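Local coordinates for lysine/ornithine decarboxylase (Vibrio vulnificus, PDB 2PLJ), which catalyses the decarboxylation of lysine and ornithine, the latter to putrescine, in a pyridoxal phosphate-binding beta/alpha-barrel, at residues V166-R171 with I206-L211. Sequence-based numbering, arbitrary orientation.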
ATOM      1  N   VAL A 166      33.565  10.612   0.844  1.00 16.96           N
ATOM      2  CA  VAL A 166      32.847   9.362   0.592  1.00 16.02           C
ATOM      3  C   VAL A 166      33.750   8.202   0.136  1.00 16.27           C
ATOM      4  O   VAL A 166      34.849   8.419  -0.407  1.00 15.27           O
ATOM      5  CB  VAL A 166      31.719   9.564  -0.485  1.00 16.65           C
ATOM      6  CG1 VAL A 166      30.730  10.678  -0.058  1.00 18.01           C
ATOM      7  CG2 VAL A 166      32.318   9.819  -1.868  1.00 16.87           C
ATOM      8  N   GLU A 167      33.270   6.974   0.340  1.00 14.95           N
ATOM      9  CA  GLU A 167      33.815   5.821  -0.379  1.00 16.23           C
ATOM     10  C   GLU A 167      32.629   5.039  -0.942  1.00 14.81           C
ATOM     11  O   GLU A 167      31.589   4.939  -0.299  1.00 14.43           O
ATOM     12  CB  GLU A 167      34.698   4.935   0.503  1.00 16.78           C
ATOM     13  CG  GLU A 167      34.036   4.469   1.797  1.00 17.87           C
ATOM     14  CD  GLU A 167      34.953   3.628   2.697  1.00 20.08           C
ATOM     15  OE1 GLU A 167      36.135   3.431   2.348  1.00 24.05           O
ATOM     16  OE2 GLU A 167      34.486   3.186   3.767  1.00 23.98           O
ATOM     17  N   LEU A 168      32.784   4.523  -2.154  1.00 13.37           N
ATOM     18  CA  LEU A 168      31.631   3.973  -2.886  1.00 13.31           C
ATOM     19  C   LEU A 168      31.720   2.455  -3.095  1.00 13.24           C
ATOM     20  O   LEU A 168      32.806   1.903  -3.367  1.00 13.87           O
ATOM     21  CB  LEU A 168      31.547   4.650  -4.266  1.00 12.80           C
ATOM     22  CG  LEU A 168      31.466   6.188  -4.268  1.00 13.36           C
ATOM     23  CD1 LEU A 168      31.392   6.673  -5.692  1.00 14.01           C
ATOM     24  CD2 LEU A 168      30.247   6.637  -3.446  1.00 14.44           C
ATOM     25  N   LEU A 169      30.566   1.799  -3.007  1.00 12.47           N
ATOM     26  CA  LEU A 169      30.414   0.415  -3.454  1.00 11.73           C
ATOM     27  C   LEU A 169      29.803   0.461  -4.847  1.00 12.56           C
ATOM     28  O   LEU A 169      28.803   1.175  -5.067  1.00 14.79           O
ATOM     29  CB  LEU A 169      29.491  -0.376  -2.510  1.00 12.18           C
ATOM     30  CG  LEU A 169      30.037  -0.620  -1.096  1.00 12.54           C
ATOM     31  CD1 LEU A 169      28.900  -1.084  -0.142  1.00 15.25           C
ATOM     32  CD2 LEU A 169      31.194  -1.615  -1.119  1.00 14.34           C
ATOM     33  N   VAL A 170      30.372  -0.310  -5.775  1.00 12.92           N
ATOM     34  CA  VAL A 170      29.837  -0.376  -7.137  1.00 12.51           C
ATOM     35  C   VAL A 170      28.963  -1.615  -7.222  1.00 12.92           C
ATOM     36  O   VAL A 170      29.441  -2.716  -6.973  1.00 13.13           O
ATOM     37  CB  VAL A 170      30.958  -0.451  -8.223  1.00 12.37           C
ATOM     38  CG1 VAL A 170      30.302  -0.470  -9.597  1.00 12.48           C
ATOM     39  CG2 VAL A 170      31.899   0.753  -8.081  1.00 14.08           C
ATOM     40  N   ARG A 171      27.677  -1.420  -7.524  1.00 12.44           N
ATOM     41  CA  ARG A 171      26.721  -2.507  -7.478  1.00 12.84           C
ATOM     42  C   ARG A 171      26.633  -3.142  -8.865  1.00 14.04           C
ATOM     43  O   ARG A 171      26.392  -2.435  -9.856  1.00 13.91           O
ATOM     44  CB  ARG A 171      25.333  -2.012  -7.052  1.00 12.27           C
ATOM     45  CG  ARG A 171      24.298  -3.155  -7.097  1.00 12.61           C
ATOM     46  CD  ARG A 171      23.040  -2.750  -6.362  1.00 12.99           C
ATOM     47  NE  ARG A 171      21.967  -3.710  -6.589  1.00 14.40           N
ATOM     48  CZ  ARG A 171      20.733  -3.612  -6.071  1.00 14.31           C
ATOM     49  NH1 ARG A 171      20.411  -2.638  -5.218  1.00 14.46           N
ATOM     50  NH2 ARG A 171      19.805  -4.523  -6.399  1.00 16.34           N
ATOM     51  N   ILE A 206      37.775   9.786  -6.800  1.00 15.12           N
ATOM     52  CA  ILE A 206      36.673   9.308  -5.935  1.00 15.03           C
ATOM     53  C   ILE A 206      37.040   7.903  -5.492  1.00 14.88           C
ATOM     54  O   ILE A 206      37.335   7.056  -6.330  1.00 14.72           O
ATOM     55  CB  ILE A 206      35.302   9.311  -6.659  1.00 14.35           C
ATOM     56  CG1 ILE A 206      34.924  10.742  -7.085  1.00 14.55           C
ATOM     57  CG2 ILE A 206      34.209   8.586  -5.780  1.00 16.02           C
ATOM     58  CD1 ILE A 206      33.750  10.808  -8.102  1.00 13.85           C
ATOM     59  N   ARG A 207      37.048   7.674  -4.176  1.00 15.46           N
ATOM     60  CA  ARG A 207      37.444   6.388  -3.606  1.00 16.55           C
ATOM     61  C   ARG A 207      36.382   5.317  -3.846  1.00 16.39           C
ATOM     62  O   ARG A 207      35.191   5.543  -3.593  1.00 15.40           O
ATOM     63  CB  ARG A 207      37.692   6.531  -2.100  1.00 16.79           C
ATOM     64  CG  ARG A 207      37.916   5.191  -1.374  1.00 20.47           C
ATOM     65  CD  ARG A 207      38.400   5.355   0.073  1.00 21.08           C
ATOM     66  NE  ARG A 207      38.239   4.100   0.816  1.00 26.50           N
ATOM     67  CZ  ARG A 207      39.081   3.067   0.738  1.00 29.69           C
ATOM     68  NH1 ARG A 207      40.165   3.142  -0.034  1.00 30.84           N
ATOM     69  NH2 ARG A 207      38.842   1.960   1.434  1.00 30.82           N
ATOM     70  N   ILE A 208      36.837   4.159  -4.312  1.00 16.29           N
ATOM     71  CA  ILE A 208      35.966   2.983  -4.417  1.00 16.09           C
ATOM     72  C   ILE A 208      36.293   2.033  -3.256  1.00 16.32           C
ATOM     73  O   ILE A 208      37.437   1.534  -3.148  1.00 17.08           O
ATOM     74  CB  ILE A 208      36.125   2.260  -5.787  1.00 16.53           C
ATOM     75  CG1 ILE A 208      35.793   3.199  -6.977  1.00 16.11           C
ATOM     76  CG2 ILE A 208      35.274   0.973  -5.812  1.00 15.26           C
ATOM     77  CD1 ILE A 208      34.413   3.865  -6.927  1.00 14.46           C
ATOM     78  N   LYS A 209      35.297   1.799  -2.403  1.00 16.11           N
ATOM     79  CA  LYS A 209      35.386   0.875  -1.268  1.00 16.50           C
ATOM     80  C   LYS A 209      35.375  -0.573  -1.771  1.00 15.96           C
ATOM     81  O   LYS A 209      36.109  -1.412  -1.274  1.00 16.25           O
ATOM     82  CB  LYS A 209      34.212   1.088  -0.311  1.00 17.19           C
ATOM     83  CG  LYS A 209      34.339   0.286   0.975  1.00 19.33           C
ATOM     84  CD  LYS A 209      33.186   0.566   1.937  1.00 19.27           C
ATOM     85  CE  LYS A 209      33.367  -0.212   3.248  1.00 22.54           C
ATOM     86  NZ  LYS A 209      34.455   0.407   4.074  1.00 23.44           N
ATOM     87  N   GLY A 210      34.565  -0.859  -2.787  1.00 15.19           N
ATOM     88  CA  GLY A 210      34.490  -2.230  -3.276  1.00 14.69           C
ATOM     89  C   GLY A 210      33.270  -2.446  -4.153  1.00 14.77           C
ATOM     90  O   GLY A 210      32.805  -1.506  -4.814  1.00 14.79           O
ATOM     91  N   LEU A 211      32.769  -3.686  -4.135  1.00 14.32           N
ATOM     92  CA  LEU A 211      31.650  -4.116  -4.981  1.00 14.32           C
ATOM     93  C   LEU A 211      30.479  -4.599  -4.132  1.00 14.88           C
ATOM     94  O   LEU A 211      30.661  -5.042  -2.991  1.00 16.22           O
ATOM     95  CB  LEU A 211      32.073  -5.257  -5.913  1.00 14.52           C
ATOM     96  CG  LEU A 211      33.310  -5.042  -6.793  1.00 14.62           C
ATOM     97  CD1 LEU A 211      33.570  -6.300  -7.670  1.00 15.72           C
ATOM     98  CD2 LEU A 211      33.122  -3.833  -7.670  1.00 16.10           C
TER
HETATM   99  O   HOH W   1      35.917   9.614  -2.619  1.00 28.63           O
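Glu167 reaches across to both basic side chains of the neighbouring strand. Its CB lies 3.7 Å from CG of Arg207, its CG against CB and CD of Lys209, and its CD beside the lysine's CD and NZ. With CG between the backbone N and carbonyl carbon (chi1 53°) and the chain extended beyond, the carboxylate runs alongside Arg207, with Lys209 crossing it, and gives one oxygen to each cation. OE1 takes NE of Arg207 at 2.7 Å through its anti lone pair, in the guanidinium plane and nearly straight at 165°. OE2 is met from above the carboxylate plane by Lys209 NZ at 2.8 Å, closing a salt-bridge network. Along the backbone, the parallel strands slip register by one residue: at this beta bulge Leu168 O receives Lys209 N at 2.7 Å and, weakly, Gly210 N, before Val170 N to Gly210 O (2.9 Å) restores the pairing. On the other face Leu168 CD1 presses tightly on Ile206 CG2 at 3.4 Å. Arg171 touches the bound phosphopyridoxyl-putrescine adduct. Strands 167-171 and 207-212 are adjacent staves of the beta/alpha-barrel, flanked by strands 147-150 and 249-251; helix 191-203, which lies in the connection between them, packs on Val170, Ile208 and Leu211.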